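CalS13 (Micromonospora echinospora, PDB 4ZAS) probably acts as a pyridoxal phosphate-dependent sugar aminotransferase of the DegT/DnrJ/EryC1 family, transferring an amino group to a dTDP-linked keto sugar. Local coordinates at residues H56-A61 / L273-G278; V161-Y166 / C194-G199; A200-A205 / D319-A324; P336-R341 / E398-G403; A345-S350 / S394-T399. One frame throughout, in Å; residues are numbered along the deposited sequence.

Contact 1 (H56-A61 / L273-G278); sequences HGPTVA and LNEIGG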
# COMPACT_ATOMS: atom_id res chain seq x y z
N HIS A 56 1.66 0.90 14.09
CA HIS A 56 2.89 0.64 14.87
C HIS A 56 2.71 0.10 16.30
O HIS A 56 3.56 0.34 17.16
CB HIS A 56 3.75 1.93 14.98
CG HIS A 56 4.00 2.62 13.68
ND1 HIS A 56 3.43 3.84 13.36
CD2 HIS A 56 4.79 2.30 12.63
CE1 HIS A 56 3.83 4.22 12.16
NE2 HIS A 56 4.66 3.30 11.70
N GLY A 57 1.65 -0.66 16.56
CA GLY A 57 1.37 -1.14 17.90
C GLY A 57 1.79 -2.58 18.11
O GLY A 57 2.28 -3.23 17.19
N PRO A 58 1.58 -3.10 19.32
CA PRO A 58 2.02 -4.45 19.69
C PRO A 58 1.19 -5.59 19.07
O PRO A 58 1.70 -6.70 18.94
CB PRO A 58 1.89 -4.47 21.21
CG PRO A 58 0.78 -3.49 21.48
CD PRO A 58 0.93 -2.40 20.44
N THR A 59 -0.05 -5.32 18.67
CA THR A 59 -0.90 -6.36 18.11
C THR A 59 -0.31 -6.95 16.84
O THR A 59 -0.24 -8.16 16.69
CB THR A 59 -2.32 -5.83 17.81
OG1 THR A 59 -2.96 -5.49 19.04
CG2 THR A 59 -3.15 -6.88 17.11
N VAL A 60 0.17 -6.09 15.95
CA VAL A 60 0.82 -6.55 14.73
C VAL A 60 2.06 -7.39 15.04
O VAL A 60 2.31 -8.41 14.39
CB VAL A 60 1.18 -5.37 13.84
CG1 VAL A 60 2.19 -5.78 12.83
CG2 VAL A 60 -0.08 -4.80 13.18
N ALA A 61 2.84 -6.97 16.02
CA ALA A 61 4.01 -7.75 16.44
C ALA A 61 3.59 -9.11 16.99
O ALA A 61 4.26 -10.11 16.73
CB ALA A 61 4.83 -6.99 17.47
N LEU A 273 1.36 -2.99 8.11
CA LEU A 273 0.03 -3.53 8.40
C LEU A 273 -0.44 -2.89 9.69
O LEU A 273 0.33 -2.81 10.64
CB LEU A 273 0.09 -5.05 8.56
CG LEU A 273 -1.20 -5.79 8.92
CD1 LEU A 273 -2.05 -5.97 7.68
CD2 LEU A 273 -0.94 -7.14 9.58
N ASN A 274 -1.70 -2.49 9.78
CA ASN A 274 -2.10 -1.78 10.98
C ASN A 274 -2.69 -2.70 12.04
O ASN A 274 -2.88 -3.90 11.81
CB ASN A 274 -3.08 -0.64 10.65
CG ASN A 274 -4.43 -1.10 10.13
OD1 ASN A 274 -4.86 -2.26 10.28
ND2 ASN A 274 -5.16 -0.14 9.53
N GLU A 275 -2.96 -2.13 13.21
CA GLU A 275 -3.38 -2.92 14.36
C GLU A 275 -4.68 -3.66 14.11
O GLU A 275 -4.93 -4.71 14.69
CB GLU A 275 -3.52 -2.04 15.60
CG GLU A 275 -2.20 -1.51 16.09
CD GLU A 275 -1.40 -2.60 16.73
OE1 GLU A 275 -1.59 -2.84 17.94
OE2 GLU A 275 -0.57 -3.22 16.03
N ILE A 276 -5.50 -3.12 13.22
CA ILE A 276 -6.77 -3.77 12.92
C ILE A 276 -6.50 -5.04 12.12
O ILE A 276 -7.09 -6.08 12.40
CB ILE A 276 -7.72 -2.79 12.21
CG1 ILE A 276 -8.12 -1.69 13.19
CG2 ILE A 276 -8.98 -3.49 11.75
CD1 ILE A 276 -8.70 -0.52 12.55
N GLY A 277 -5.58 -4.97 11.17
CA GLY A 277 -5.18 -6.15 10.43
C GLY A 277 -4.59 -7.21 11.35
O GLY A 277 -4.98 -8.37 11.29
N GLY A 278 -3.67 -6.80 12.21
CA GLY A 278 -3.07 -7.73 13.14
C GLY A 278 -4.12 -8.38 14.03
O GLY A 278 -4.04 -9.58 14.27
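The carboxylate of Glu275 is gripped by two successive backbone amides at the start of helix 58-71. Thr59 N donates to Glu275 OE1 over 3.0 Å, using the syn lone pair of that oxygen, and Val60 N donates to Glu275 OE2, also over 3.0 Å and straighter at 162°, though this donor stands 29° out of the carboxylate plane. One amide on each oxygen fixes the rotation of the carboxylate. The first-turn N-H groups of a helix have no carbonyl of their own helix to bind, and a glutamate suits them because its negative charge should also be stabilised by the helix dipole. Its chain turns at CG (chi2 -72°), which carries the carboxylate across to the neighbouring helix. Gly57, having no side chain, lets its CA come within 3.3 Å of Glu275 CD.

Beside the acid, Val60 pushes CG2 against the backbone entering the second helix, 3.2 Å from Asn274 O, and meets Leu273 CD2 at 4.4 Å. Thr59 lays CG2 on Gly278 C at 3.6 Å; with hydrogen alone on its CA, Gly278 lets the two helices approach closely. Asn274 is the N-cap of its own helix, OD1 accepting from Gly277 N at 2.9 Å, while its ND2 bonds to Ser228 OG of the second subunit. Gly57 adjoins Arg53 and Asn274 Glu55, both dTDP-binding residues, unoccupied in this chain.

The contact thus ties the beginnings of helices 58-71 and 275-305 together, with Val48 of helix 41-49 against Thr59 and Glu275, and Ser78 of strand 76-79 against Val60 and Leu273.

Contact 2 (V161-Y166 / C194-G199); sequences VHWLGY and CAQAWG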
# COMPACT_ATOMS: atom_id res chain seq x y z
N VAL A 161 5.68 -18.90 -8.53
CA VAL A 161 4.39 -18.90 -7.87
C VAL A 161 3.93 -20.31 -7.56
O VAL A 161 3.93 -21.19 -8.45
CB VAL A 161 3.34 -18.21 -8.73
CG1 VAL A 161 1.97 -18.35 -8.06
CG2 VAL A 161 3.72 -16.74 -8.99
N HIS A 162 3.56 -20.55 -6.31
CA HIS A 162 2.91 -21.81 -5.94
C HIS A 162 1.44 -21.71 -6.29
O HIS A 162 0.60 -21.53 -5.41
CB HIS A 162 3.05 -22.08 -4.45
CG HIS A 162 4.46 -22.06 -3.94
ND1 HIS A 162 5.37 -23.06 -4.22
CD2 HIS A 162 5.11 -21.16 -3.16
CE1 HIS A 162 6.52 -22.78 -3.63
NE2 HIS A 162 6.39 -21.64 -2.98
N TRP A 163 1.11 -21.86 -7.57
CA TRP A 163 -0.26 -21.67 -8.00
C TRP A 163 -1.23 -22.60 -7.25
O TRP A 163 -0.96 -23.79 -7.07
CB TRP A 163 -0.38 -21.88 -9.52
CG TRP A 163 -1.70 -21.44 -10.06
CD1 TRP A 163 -2.65 -22.23 -10.66
CD2 TRP A 163 -2.24 -20.11 -10.04
NE1 TRP A 163 -3.74 -21.46 -11.02
CE2 TRP A 163 -3.51 -20.16 -10.65
CE3 TRP A 163 -1.76 -18.88 -9.57
CZ2 TRP A 163 -4.31 -19.03 -10.80
CZ3 TRP A 163 -2.57 -17.75 -9.72
CH2 TRP A 163 -3.82 -17.84 -10.33
N LEU A 164 -2.30 -21.99 -6.74
CA LEU A 164 -3.35 -22.65 -5.95
C LEU A 164 -2.85 -23.28 -4.66
O LEU A 164 -3.58 -23.99 -3.99
CB LEU A 164 -4.05 -23.71 -6.80
CG LEU A 164 -4.58 -23.09 -8.09
CD1 LEU A 164 -5.16 -24.16 -8.97
CD2 LEU A 164 -5.62 -22.01 -7.78
N GLY A 165 -1.61 -22.98 -4.29
CA GLY A 165 -1.01 -23.58 -3.11
C GLY A 165 -0.37 -24.94 -3.37
O GLY A 165 -0.09 -25.70 -2.43
N TYR A 166 -0.14 -25.26 -4.64
CA TYR A 166 0.61 -26.46 -4.98
C TYR A 166 2.08 -26.07 -5.08
O TYR A 166 2.46 -25.28 -5.93
CB TYR A 166 0.12 -27.12 -6.30
CG TYR A 166 0.86 -28.41 -6.61
CD1 TYR A 166 0.40 -29.64 -6.14
CD2 TYR A 166 2.03 -28.40 -7.35
CE1 TYR A 166 1.09 -30.83 -6.41
CE2 TYR A 166 2.73 -29.59 -7.63
CZ TYR A 166 2.25 -30.80 -7.16
OH TYR A 166 2.94 -31.96 -7.44
N CYS A 194 3.86 -16.98 -2.27
CA CYS A 194 3.06 -17.95 -1.52
C CYS A 194 1.67 -17.41 -1.20
O CYS A 194 1.05 -17.82 -0.22
CB CYS A 194 3.77 -18.33 -0.21
SG CYS A 194 5.45 -18.85 -0.41
N ALA A 195 1.17 -16.49 -2.03
CA ALA A 195 -0.08 -15.79 -1.75
C ALA A 195 -1.27 -16.72 -1.51
O ALA A 195 -2.11 -16.46 -0.65
CB ALA A 195 -0.40 -14.84 -2.88
N GLN A 196 -1.34 -17.82 -2.26
CA GLN A 196 -2.46 -18.73 -2.13
C GLN A 196 -2.07 -19.96 -1.34
O GLN A 196 -2.81 -20.94 -1.30
CB GLN A 196 -2.99 -19.14 -3.49
CG GLN A 196 -3.22 -17.99 -4.41
CD GLN A 196 -3.53 -18.42 -5.82
OE1 GLN A 196 -3.40 -19.58 -6.15
NE2 GLN A 196 -3.98 -17.49 -6.64
N ALA A 197 -0.89 -19.92 -0.73
CA ALA A 197 -0.25 -21.14 -0.24
C ALA A 197 -0.21 -21.26 1.26
O ALA A 197 0.54 -22.07 1.78
CB ALA A 197 1.17 -21.22 -0.79
N TRP A 198 -1.00 -20.47 1.98
CA TRP A 198 -1.01 -20.62 3.43
C TRP A 198 -1.36 -22.05 3.80
O TRP A 198 -2.37 -22.57 3.35
CB TRP A 198 -2.00 -19.67 4.12
CG TRP A 198 -2.13 -20.06 5.57
CD1 TRP A 198 -2.96 -21.00 6.09
CD2 TRP A 198 -1.37 -19.54 6.66
NE1 TRP A 198 -2.76 -21.11 7.44
CE2 TRP A 198 -1.79 -20.22 7.82
CE3 TRP A 198 -0.36 -18.58 6.77
CZ2 TRP A 198 -1.26 -19.96 9.07
CZ3 TRP A 198 0.17 -18.33 8.01
CH2 TRP A 198 -0.28 -19.01 9.15
N GLY A 199 -0.53 -22.69 4.61
CA GLY A 199 -0.82 -24.03 5.06
C GLY A 199 -0.11 -25.06 4.20
O GLY A 199 0.06 -26.22 4.60
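Two irregular loops meet here, with Gly165 CA 3.8 Å from Ala197 CA, the second loop folded into a type I turn from Cys194 to Ala197 and the first passing through an inverse gamma turn centred on His162. Such closeness suits the small residues at the crossing: Gly165 has positive phi and no side chain to strike Gln196 O, and Ala197 CB, a single methyl, is 4.0 Å from Gly165 CA.

Gln196 carries the polar part. Its side chain is extended beyond CG (chi2 171°), and OE1 accepts from Leu164 N over 2.7 Å, the donor nearly in line with the C=O bond although the angle at hydrogen is bent to 136°. The amide also lies against the indole of Trp163: OE1 sits 3.9 Å above one face, toward the rim, while NE2 comes within 3.4 Å of Trp163 CZ3, with ring and amide planes 48° apart. A glutamine suits this place because it can accept from the loop and still donate, its NE2 bonding to O3 of the pyridoxal phosphate-modified lysine at position 222. Gln196 therefore links the first loop to the cofactor, and the bound dTDP-4-keto-6-deoxyglucose is about 4 Å from its side chain.

At the other end Cys194 SG approaches the edge of the His162 ring, 3.6 Å from CD2. That imidazole is held by Glu192 at NE2 and Val168 N at ND1, and the indole N-H of Trp163 by His381.

Both loops follow neighbouring parallel strands of the central sheet, 155-161 and 189-193, with strand 213-217 beside Cys194.

Contact 3 (A200-A205 / D319-A324); sequences ATYRGA and DDREPA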
# COMPACT_ATOMS: atom_id res chain seq x y z
N ALA A 200 0.28 -24.65 3.00
CA ALA A 200 0.94 -25.59 2.11
C ALA A 200 2.24 -26.05 2.74
O ALA A 200 2.89 -25.30 3.48
CB ALA A 200 1.19 -24.96 0.74
N THR A 201 2.60 -27.30 2.48
CA THR A 201 3.78 -27.90 3.06
C THR A 201 4.61 -28.52 1.93
O THR A 201 4.06 -28.99 0.95
CB THR A 201 3.38 -28.92 4.15
OG1 THR A 201 4.04 -28.57 5.37
CG2 THR A 201 3.73 -30.35 3.77
N TYR A 202 5.94 -28.44 2.04
CA TYR A 202 6.82 -29.03 1.04
C TYR A 202 7.97 -29.81 1.67
O TYR A 202 8.73 -29.30 2.49
CB TYR A 202 7.36 -27.96 0.10
CG TYR A 202 8.40 -28.50 -0.86
CD1 TYR A 202 8.03 -29.33 -1.92
CD2 TYR A 202 9.73 -28.18 -0.72
CE1 TYR A 202 8.99 -29.82 -2.80
CE2 TYR A 202 10.69 -28.67 -1.60
CZ TYR A 202 10.32 -29.49 -2.63
OH TYR A 202 11.29 -29.96 -3.48
N ARG A 203 8.07 -31.08 1.29
CA ARG A 203 9.05 -31.97 1.87
C ARG A 203 8.93 -32.01 3.39
O ARG A 203 9.91 -32.16 4.09
CB ARG A 203 10.45 -31.52 1.45
CG ARG A 203 10.69 -31.68 -0.04
CD ARG A 203 11.70 -32.74 -0.19
NE ARG A 203 11.28 -33.82 -1.06
CZ ARG A 203 11.94 -34.96 -1.15
NH1 ARG A 203 13.01 -35.16 -0.39
NH2 ARG A 203 11.51 -35.91 -1.96
N GLY A 204 7.71 -31.93 3.88
CA GLY A 204 7.46 -32.08 5.30
C GLY A 204 7.52 -30.79 6.10
O GLY A 204 7.18 -30.78 7.28
N ALA A 205 7.97 -29.70 5.49
CA ALA A 205 8.10 -28.42 6.19
C ALA A 205 7.29 -27.34 5.50
O ALA A 205 7.19 -27.31 4.26
CB ALA A 205 9.56 -28.00 6.30
N ASP A 319 4.02 -36.99 -3.80
CA ASP A 319 3.89 -37.52 -2.44
C ASP A 319 4.64 -36.66 -1.43
O ASP A 319 4.34 -36.70 -0.23
CB ASP A 319 4.47 -38.93 -2.37
CG ASP A 319 3.68 -39.92 -3.18
OD1 ASP A 319 2.45 -39.76 -3.29
OD2 ASP A 319 4.30 -40.87 -3.71
N ASP A 320 5.61 -35.90 -1.92
CA ASP A 320 6.56 -35.25 -1.04
C ASP A 320 6.13 -33.82 -0.74
O ASP A 320 6.96 -32.99 -0.37
CB ASP A 320 7.95 -35.28 -1.66
CG ASP A 320 8.07 -34.40 -2.91
OD1 ASP A 320 7.03 -33.93 -3.45
OD2 ASP A 320 9.21 -34.20 -3.36
N ARG A 321 4.86 -33.52 -0.93
CA ARG A 321 4.34 -32.20 -0.60
C ARG A 321 2.86 -32.29 -0.33
O ARG A 321 2.20 -33.20 -0.78
CB ARG A 321 4.60 -31.19 -1.72
CG ARG A 321 3.75 -31.36 -2.96
CD ARG A 321 4.43 -30.76 -4.16
NE ARG A 321 5.63 -31.52 -4.47
CZ ARG A 321 6.41 -31.30 -5.52
NH1 ARG A 321 6.11 -30.33 -6.35
NH2 ARG A 321 7.49 -32.07 -5.74
N GLU A 322 2.35 -31.33 0.43
CA GLU A 322 0.95 -31.30 0.83
C GLU A 322 0.31 -29.98 0.42
O GLU A 322 0.42 -28.99 1.13
CB GLU A 322 0.83 -31.51 2.33
CG GLU A 322 -0.20 -32.51 2.74
CD GLU A 322 -0.17 -32.76 4.22
OE1 GLU A 322 0.77 -32.25 4.89
OE2 GLU A 322 -1.09 -33.43 4.73
N PRO A 323 -0.34 -29.97 -0.74
CA PRO A 323 -0.95 -28.78 -1.34
C PRO A 323 -2.05 -28.17 -0.49
O PRO A 323 -2.65 -28.87 0.34
CB PRO A 323 -1.50 -29.29 -2.67
CG PRO A 323 -0.71 -30.49 -2.96
CD PRO A 323 -0.40 -31.13 -1.65
N ALA A 324 -2.32 -26.89 -0.70
CA ALA A 324 -3.32 -26.16 0.08
C ALA A 324 -4.66 -26.13 -0.62
O ALA A 324 -5.68 -25.86 0.02
CB ALA A 324 -2.85 -24.73 0.37
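With chi1 at 68°, Asp320 holds its carboxylate up to Arg203, which reaches it from the turn that follows strand 201-202, through bends at chi2 and chi3; Arg321 places CG as Asp320 does, between its own backbone N and carbonyl carbon, before bending at chi3, and the acid comes to lie between two guanidinium groups. Arg203 NE and NH2 both bond to Asp320 OD2, at 3.1 and 3.2 Å, on the anti side; the oxygen lies in the guanidinium plane, but the carboxylate stands almost perpendicular to that plane, 86° away. Arg321 uses NE and NH2 on the other oxygen, OD1, each at 3.0 Å and from the syn side.

The same two segments form a short antiparallel ladder. Thr201 and Glu322 exchange two backbone bonds, and Arg203 N donates to Asp320 O over 2.8 Å, next to the type I' turn from Tyr202 to Ala205, where Gly204 takes positive phi easily. Thr201 CG2 packs on Glu322 CB at 3.4 Å. On the other face Tyr202 turns its ring edge to Arg321, CE1 standing 3.8 Å above the guanidinium with the planes 83° apart; its hydroxyl bonds to Asn171 N.

This clamp, at a partly exposed margin away from the ligand, joins the hairpin of strands 201-202 and 205-206 to strand 321-322. Four donor bonds converge on one aspartate, each oxygen taking a pair, and two arginines bracketing it would be expected to keep it ionised.

Contact 4 (P336-R341 / E398-G403); sequences PAFMRR and ETIKSG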
# COMPACT_ATOMS: atom_id res chain seq x y z
N PRO A 336 -15.36 -23.02 -22.49
CA PRO A 336 -16.55 -22.17 -22.38
C PRO A 336 -17.85 -22.95 -22.13
O PRO A 336 -18.66 -22.52 -21.31
CB PRO A 336 -16.61 -21.46 -23.73
CG PRO A 336 -15.21 -21.47 -24.23
CD PRO A 336 -14.62 -22.76 -23.74
N ALA A 337 -18.04 -24.08 -22.82
CA ALA A 337 -19.23 -24.89 -22.60
C ALA A 337 -19.18 -25.50 -21.20
O ALA A 337 -20.21 -25.65 -20.54
CB ALA A 337 -19.37 -25.98 -23.68
N PHE A 338 -17.98 -25.83 -20.73
CA PHE A 338 -17.80 -26.38 -19.38
C PHE A 338 -18.28 -25.39 -18.30
O PHE A 338 -19.12 -25.72 -17.46
CB PHE A 338 -16.33 -26.72 -19.13
CG PHE A 338 -16.04 -27.26 -17.75
CD1 PHE A 338 -16.26 -28.58 -17.44
CD2 PHE A 338 -15.58 -26.41 -16.74
CE1 PHE A 338 -15.99 -29.07 -16.17
CE2 PHE A 338 -15.32 -26.90 -15.47
CZ PHE A 338 -15.53 -28.23 -15.19
N MET A 339 -17.74 -24.18 -18.34
CA MET A 339 -18.05 -23.16 -17.34
C MET A 339 -19.52 -22.83 -17.43
O MET A 339 -20.18 -22.62 -16.41
CB MET A 339 -17.19 -21.91 -17.56
CG MET A 339 -15.71 -22.22 -17.63
SD MET A 339 -14.66 -20.77 -17.59
CE MET A 339 -14.77 -20.26 -19.32
N ARG A 340 -20.04 -22.79 -18.65
CA ARG A 340 -21.44 -22.47 -18.87
C ARG A 340 -22.34 -23.52 -18.22
O ARG A 340 -23.30 -23.18 -17.53
CB ARG A 340 -21.73 -22.40 -20.37
CG ARG A 340 -23.13 -21.96 -20.73
CD ARG A 340 -23.51 -20.66 -20.03
NE ARG A 340 -24.53 -19.95 -20.78
CZ ARG A 340 -25.82 -20.29 -20.80
NH1 ARG A 340 -26.25 -21.30 -20.07
NH2 ARG A 340 -26.68 -19.59 -21.54
N ARG A 341 -22.01 -24.79 -18.42
CA ARG A 341 -22.77 -25.90 -17.88
C ARG A 341 -22.82 -25.85 -16.35
O ARG A 341 -23.88 -25.96 -15.75
CB ARG A 341 -22.17 -27.23 -18.35
CG ARG A 341 -22.86 -28.50 -17.89
CD ARG A 341 -24.04 -28.86 -18.75
NE ARG A 341 -24.44 -30.24 -18.49
CZ ARG A 341 -25.46 -30.87 -19.09
NH1 ARG A 341 -26.21 -30.23 -19.98
NH2 ARG A 341 -25.72 -32.14 -18.80
N GLU A 398 -21.20 -34.46 -9.74
CA GLU A 398 -22.34 -35.00 -10.50
C GLU A 398 -22.54 -34.19 -11.78
O GLU A 398 -22.80 -34.75 -12.85
CB GLU A 398 -23.60 -34.97 -9.64
CG GLU A 398 -24.62 -36.10 -9.87
CD GLU A 398 -24.04 -37.49 -9.64
OE1 GLU A 398 -23.06 -37.63 -8.85
OE2 GLU A 398 -24.59 -38.46 -10.21
N THR A 399 -22.39 -32.88 -11.66
CA THR A 399 -22.56 -31.97 -12.79
C THR A 399 -21.51 -32.16 -13.88
O THR A 399 -21.85 -32.24 -15.06
CB THR A 399 -22.50 -30.50 -12.33
OG1 THR A 399 -23.56 -30.25 -11.40
CG2 THR A 399 -22.61 -29.55 -13.53
N ILE A 400 -20.25 -32.27 -13.46
CA ILE A 400 -19.14 -32.48 -14.39
C ILE A 400 -19.36 -33.79 -15.16
O ILE A 400 -19.10 -33.86 -16.36
CB ILE A 400 -17.76 -32.45 -13.65
CG1 ILE A 400 -17.53 -31.09 -13.00
CG2 ILE A 400 -16.63 -32.78 -14.60
CD1 ILE A 400 -16.22 -30.96 -12.21
N LYS A 401 -19.86 -34.81 -14.46
CA LYS A 401 -20.14 -36.12 -15.06
C LYS A 401 -21.33 -36.12 -16.04
O LYS A 401 -21.49 -37.06 -16.84
CB LYS A 401 -20.37 -37.16 -13.95
CG LYS A 401 -19.09 -37.69 -13.30
CD LYS A 401 -19.37 -38.71 -12.20
CE LYS A 401 -18.09 -39.26 -11.59
NZ LYS A 401 -18.37 -40.12 -10.40
N SER A 402 -22.19 -35.10 -15.96
CA SER A 402 -23.34 -34.99 -16.86
C SER A 402 -22.90 -34.52 -18.24
O SER A 402 -23.71 -34.37 -19.14
CB SER A 402 -24.39 -34.03 -16.30
OG SER A 402 -23.97 -32.68 -16.43
N GLY A 403 -21.62 -34.23 -18.38
CA GLY A 403 -21.08 -33.82 -19.66
C GLY A 403 -21.40 -32.39 -20.07
O GLY A 403 -22.17 -31.68 -19.41
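Arg341 grips the hydroxyl of Ser402 side-on: NH2 reaches Ser402 OG at 3.0 Å and NE reaches it at 3.2 Å, both bonds lying within about 10° of the guanidinium plane. The same hydroxyl donates to Thr399 O over 2.6 Å, in the carbonyl plane and on a lone pair. Serine fits this post at the helix end, since its one oxygen can close the last turn with its proton and still accept from the arginine. A long side chain such as arginine suits the span between the helices; its CG lies anti to the backbone N (chi1 -179°) and the chain then bends at chi2. Gly403, with positive phi, carries the backbone away from the helix past the guanidinium.

Deeper in, apolar groups take over. Phe338 CE1 lies 4.1 Å from Ile400 CG1, while Thr399 CG2 lies 4.5 Å from Arg341 CG, a loose contact.

Helix 335-344 is thus joined to helix 390-401, the last of the chain. Both pack on strands 328-332 and 379-382, whose Val332 and Val380 meet Phe338 and whose Leu330 and Ile382 meet Ile400; the ring of Trp404 stands edge-to-face with Phe338.

Contact 5 (A345-S350 / S394-T399); sequences AGIATS and SHVVET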
# COMPACT_ATOMS: atom_id res chain seq x y z
N ALA A 345 -25.87 -25.04 -13.12
CA ALA A 345 -26.09 -25.88 -11.95
C ALA A 345 -25.77 -25.11 -10.66
O ALA A 345 -25.81 -25.67 -9.56
CB ALA A 345 -25.25 -27.14 -12.05
N GLY A 346 -25.45 -23.83 -10.79
CA GLY A 346 -25.20 -23.01 -9.63
C GLY A 346 -23.80 -23.16 -9.08
O GLY A 346 -23.56 -22.94 -7.89
N ILE A 347 -22.88 -23.52 -9.95
CA ILE A 347 -21.51 -23.72 -9.55
C ILE A 347 -20.64 -22.64 -10.17
O ILE A 347 -20.58 -22.50 -11.40
CB ILE A 347 -21.03 -25.11 -9.93
CG1 ILE A 347 -21.93 -26.15 -9.28
CG2 ILE A 347 -19.57 -25.30 -9.51
CD1 ILE A 347 -21.85 -27.50 -9.96
N ALA A 348 -20.03 -21.82 -9.33
CA ALA A 348 -19.14 -20.80 -9.81
C ALA A 348 -17.84 -21.42 -10.28
O ALA A 348 -17.33 -22.35 -9.67
CB ALA A 348 -18.88 -19.77 -8.74
N THR A 349 -17.27 -20.84 -11.33
CA THR A 349 -16.13 -21.41 -12.01
C THR A 349 -15.32 -20.25 -12.62
O THR A 349 -15.93 -19.29 -13.08
CB THR A 349 -16.63 -22.39 -13.09
OG1 THR A 349 -16.68 -23.71 -12.53
CG2 THR A 349 -15.75 -22.41 -14.28
N SER A 350 -13.98 -20.31 -12.62
CA SER A 350 -13.23 -19.18 -13.19
C SER A 350 -11.83 -19.52 -13.71
O SER A 350 -11.16 -20.42 -13.21
CB SER A 350 -13.10 -18.04 -12.17
OG SER A 350 -12.41 -16.93 -12.74
N SER A 394 -20.83 -33.17 -3.90
CA SER A 394 -21.43 -34.18 -4.76
C SER A 394 -21.99 -33.54 -6.02
O SER A 394 -21.89 -34.09 -7.11
CB SER A 394 -22.55 -34.91 -4.02
OG SER A 394 -22.05 -35.61 -2.90
N HIS A 395 -22.59 -32.37 -5.84
CA HIS A 395 -23.23 -31.67 -6.93
C HIS A 395 -22.27 -31.26 -8.03
O HIS A 395 -22.61 -31.31 -9.21
CB HIS A 395 -23.94 -30.43 -6.41
CG HIS A 395 -24.69 -29.69 -7.47
ND1 HIS A 395 -25.74 -30.24 -8.16
CD2 HIS A 395 -24.51 -28.45 -7.97
CE1 HIS A 395 -26.19 -29.37 -9.04
NE2 HIS A 395 -25.46 -28.27 -8.95
N VAL A 396 -21.08 -30.83 -7.63
CA VAL A 396 -20.01 -30.48 -8.57
C VAL A 396 -19.59 -31.69 -9.38
O VAL A 396 -19.58 -31.66 -10.62
CB VAL A 396 -18.81 -29.89 -7.83
CG1 VAL A 396 -17.61 -29.79 -8.76
CG2 VAL A 396 -19.18 -28.55 -7.21
N VAL A 397 -19.25 -32.75 -8.68
CA VAL A 397 -18.87 -33.99 -9.30
C VAL A 397 -19.97 -34.50 -10.23
O VAL A 397 -19.71 -34.87 -11.38
CB VAL A 397 -18.56 -35.04 -8.24
CG1 VAL A 397 -18.45 -36.43 -8.84
CG2 VAL A 397 -17.31 -34.65 -7.45
N GLU A 398 -21.20 -34.46 -9.74
CA GLU A 398 -22.34 -35.00 -10.50
C GLU A 398 -22.54 -34.19 -11.78
O GLU A 398 -22.80 -34.75 -12.85
CB GLU A 398 -23.60 -34.97 -9.64
CG GLU A 398 -24.62 -36.10 -9.87
CD GLU A 398 -24.04 -37.49 -9.64
OE1 GLU A 398 -23.06 -37.63 -8.85
OE2 GLU A 398 -24.59 -38.46 -10.21
N THR A 399 -22.39 -32.88 -11.66
CA THR A 399 -22.56 -31.97 -12.79
C THR A 399 -21.51 -32.16 -13.88
O THR A 399 -21.85 -32.24 -15.06
CB THR A 399 -22.50 -30.50 -12.33
OG1 THR A 399 -23.56 -30.25 -11.40
CG2 THR A 399 -22.61 -29.55 -13.53
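A Schellman motif ends helix 335-344 at Gly346, and the chain leaving it docks on helix 390-401. The positive phi of Gly346 would crowd any side chain against the preceding carbonyl oxygen, so glycine suits the turn. Just before it, Ala345 O accepts from His395 NE2 over 2.7 Å, an N-H···O angle of 148°, with the oxygen 16° out of the ring plane. A chi1 of -177° swings the imidazole away from its own backbone N, and in this way NE2 meets the carbonyl. Ala345 CB sits 3.3 Å from the same nitrogen, a spot where a small methyl fits.

Ile347 packs against His395, Val396 and Thr399, residues on successive turns of the helix. Its CD1 is 3.5 Å from His395 CD2 and equally close to Thr399 OG1, which it meets tip to tip, while Val396 CG2 touches it at 4.0 Å. Thr399 OG1 in turn donates to His395 O over 2.6 Å and stands over the centre of the His395 ring, 3.6 Å above its plane. His395 O also accepts from Thr399 N, and the two donors come from opposite faces of the carbonyl plane.

By bonding its hydroxyl inward to the helix, the threonine can present itself to the isoleucine's methyl with its donor already engaged. Donation from NE2 requires that nitrogen of His395 to carry a proton, and the carbonyl of Ala345, at the end of a helix, is a natural acceptor for it.

Contact 1 lies far from the C-terminal pair, its centre 45 Å from that of contact 4, on opposite sides of the chain's centre. Contact 2 sits near the middle, about 5 Å from that centre, and falls along the chain between the two segments of contact 1. Contact 3 alternates with contact 1 in sequence and touches contact 2, where Gly165 O meets Ala324 N at 3.1 Å, joining the loops near the cofactor to the small antiparallel sheet. Contacts 4 and 5 share Glu398, Thr399 and helix 390-401, with centres 8 Å apart. Contacts 1, 4 and 5 all reach the second subunit, so the dimer interface is touched from two distant regions.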